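Side-chain contact in surface-associated protein CshB (Streptococcus gordonii, PDB 6YZG), which is a cell-wall-anchored streptococcal surface adhesin, represented here by its non-repetitive domain 2, and probably takes part in binding host fibronectin: residues R195-L198 and I199-D202. Residues are numbered along the deposited sequence; the frame is centred on the assembly and turned at random.
Sequences RGLL and ILKD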
ATOM      1  N   ARG A 195      -7.840   7.307  12.762  1.00 27.00           N
ATOM      2  CA  ARG A 195      -8.415   8.384  13.611  1.00 28.03           C
ATOM      3  C   ARG A 195      -8.999   9.521  12.749  1.00 26.74           C
ATOM      4  O   ARG A 195      -8.784  10.669  13.019  1.00 27.86           O
ATOM      5  CB  ARG A 195      -7.473   8.728  14.774  1.00 28.23           C
ATOM      6  CG  ARG A 195      -7.030   7.503  15.570  1.00 29.44           C
ATOM      7  CD  ARG A 195      -6.176   7.820  16.779  1.00 28.37           C
ATOM      8  NE  ARG A 195      -4.939   8.489  16.434  1.00 29.00           N
ATOM      9  CZ  ARG A 195      -3.794   7.889  16.100  1.00 32.61           C
ATOM     10  NH1 ARG A 195      -2.752   8.622  15.798  1.00 43.77           N
ATOM     11  NH2 ARG A 195      -3.693   6.585  16.046  1.00 28.76           N
ATOM     12  N   GLY A 196      -9.670   9.125  11.675  1.00 21.50           N
ATOM     13  CA  GLY A 196     -10.532   9.988  10.870  1.00 20.65           C
ATOM     14  C   GLY A 196      -9.973  10.175   9.477  1.00 21.10           C
ATOM     15  O   GLY A 196      -9.077  11.040   9.285  1.00 23.67           O
ATOM     16  N   LEU A 197     -10.496   9.423   8.506  1.00 17.52           N
ATOM     17  CA  LEU A 197     -10.081   9.565   7.096  1.00 17.61           C
ATOM     18  C   LEU A 197     -10.552  10.920   6.607  1.00 15.18           C
ATOM     19  O   LEU A 197     -11.711  11.319   6.837  1.00 14.63           O
ATOM     20  CB  LEU A 197     -10.762   8.484   6.250  1.00 17.58           C
ATOM     21  CG  LEU A 197     -10.165   7.091   6.345  1.00 19.85           C
ATOM     22  CD1 LEU A 197     -11.054   6.037   5.732  1.00 19.22           C
ATOM     23  CD2 LEU A 197      -8.796   7.047   5.680  1.00 21.15           C
ATOM     24  N   LEU A 198      -9.735  11.630   5.843  1.00 14.61           N
ATOM     25  CA  LEU A 198     -10.132  12.911   5.250  1.00 13.97           C
ATOM     26  C   LEU A 198     -11.418  12.778   4.403  1.00 13.57           C
ATOM     27  O   LEU A 198     -12.336  13.632   4.408  1.00 13.55           O
ATOM     28  CB  LEU A 198      -8.989  13.454   4.394  1.00 16.20           C
ATOM     29  CG  LEU A 198      -9.298  14.729   3.641  1.00 16.44           C
ATOM     30  CD1 LEU A 198      -9.381  15.894   4.612  1.00 19.74           C
ATOM     31  CD2 LEU A 198      -8.239  14.959   2.564  1.00 17.69           C
ATOM     32  N   ILE A 199     -11.525  11.711   3.610  1.00 12.39           N
ATOM     33  CA  ILE A 199     -12.630  11.533   2.670  1.00 12.36           C
ATOM     34  C   ILE A 199     -13.966  11.505   3.459  1.00 12.60           C
ATOM     35  O   ILE A 199     -14.927  12.156   3.054  1.00 12.81           O
ATOM     36  CB  ILE A 199     -12.387  10.320   1.769  1.00 13.17           C
ATOM     37  CG1 ILE A 199     -13.480  10.357   0.702  1.00 12.14           C
ATOM     38  CG2 ILE A 199     -12.388   9.008   2.501  1.00 13.65           C
ATOM     39  CD1 ILE A 199     -13.120   9.552  -0.528  1.00 14.36           C
ATOM     40  N   LEU A 200     -14.016  10.764   4.581  1.00 11.37           N
ATOM     41  CA  LEU A 200     -15.270  10.605   5.336  1.00 12.53           C
ATOM     42  C   LEU A 200     -15.626  11.872   6.090  1.00 12.99           C
ATOM     43  O   LEU A 200     -16.803  12.079   6.439  1.00 14.44           O
ATOM     44  CB  LEU A 200     -15.198   9.416   6.282  1.00 13.28           C
ATOM     45  CG  LEU A 200     -14.950   8.074   5.602  1.00 14.21           C
ATOM     46  CD1 LEU A 200     -15.059   6.975   6.628  1.00 15.66           C
ATOM     47  CD2 LEU A 200     -15.915   7.842   4.467  1.00 16.70           C
ATOM     48  N   LYS A 201     -14.678  12.774   6.216  1.00 12.44           N
ATOM     49  CA  LYS A 201     -14.987  14.106   6.756  1.00 12.46           C
ATOM     50  C   LYS A 201     -15.741  14.978   5.770  1.00 12.57           C
ATOM     51  O   LYS A 201     -16.364  16.002   6.180  1.00 13.81           O
ATOM     52  CB  LYS A 201     -13.741  14.832   7.269  1.00 12.89           C
ATOM     53  CG  LYS A 201     -13.003  14.113   8.379  1.00 16.85           C
ATOM     54  CD  LYS A 201     -11.767  14.816   8.793  1.00 18.90           C
ATOM     55  CE  LYS A 201     -10.963  13.945   9.720  1.00 22.11           C
ATOM     56  NZ  LYS A 201      -9.740  14.658  10.147  1.00 25.26           N
ATOM     57  N   ASP A 202     -15.793  14.659   4.487  1.00 10.92           N
ATOM     58  CA  ASP A 202     -16.591  15.381   3.486  1.00 11.85           C
ATOM     59  C   ASP A 202     -18.015  14.863   3.604  1.00 13.21           C
ATOM     60  O   ASP A 202     -18.325  13.771   3.176  1.00 12.92           O
ATOM     61  CB  ASP A 202     -16.019  15.139   2.091  1.00 11.37           C
ATOM     62  CG  ASP A 202     -16.724  15.883   1.003  1.00 13.63           C
ATOM     63  OD1 ASP A 202     -17.845  16.402   1.259  1.00 14.32           O
ATOM     64  OD2 ASP A 202     -16.228  15.914  -0.131  1.00 13.04           O
TER
HETATM   65  O   HOH W   1      -8.118  13.789   7.911  1.00 41.26           O
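Gly196 meets Lys201 through its carbonyl: the lysine methylene CE lies 3.5 Å from Gly196 O, and a water links the charged end to the same oxygen, accepting from Lys201 NZ at 2.9 Å and donating to Gly196 O. The lysine chain, extended beyond CG, runs back alongside the turn, with CG 3.4 Å from Leu197 O. At Gly196 a phi of 114° with psi of 99° would press a beta carbon against the preceding carbonyl oxygen, which accounts for glycine here. Leu197 follows, its O at the start of the short helix 198-201, where it receives two weak bonds, from Leu200 N (3.3 Å) and from Lys201 N (3.4 Å). This is a tight connection between helix 184-193, which ends in a Schellman motif at Arg195, and the short, weakly bonded helix 198-201. The Leu197 side chain makes loose apolar contacts, CB to Ile199 CG2 at 4.1 Å and CD1 to Leu200 CD1 at 4.2 Å. From helix 184-193, Asp191 OD1 accepts from Leu197 N and Leu187 touches the side chains of Leu197 and Leu200. Leu198 O takes another weak bond from Lys201 N (3.1 Å) and also hydrogen-bonds to Ser75 OG. With CG anti to the backbone N (chi1 176°), the Leu198 side chain reaches Ser118 and packs on Arg195 of the second subunit.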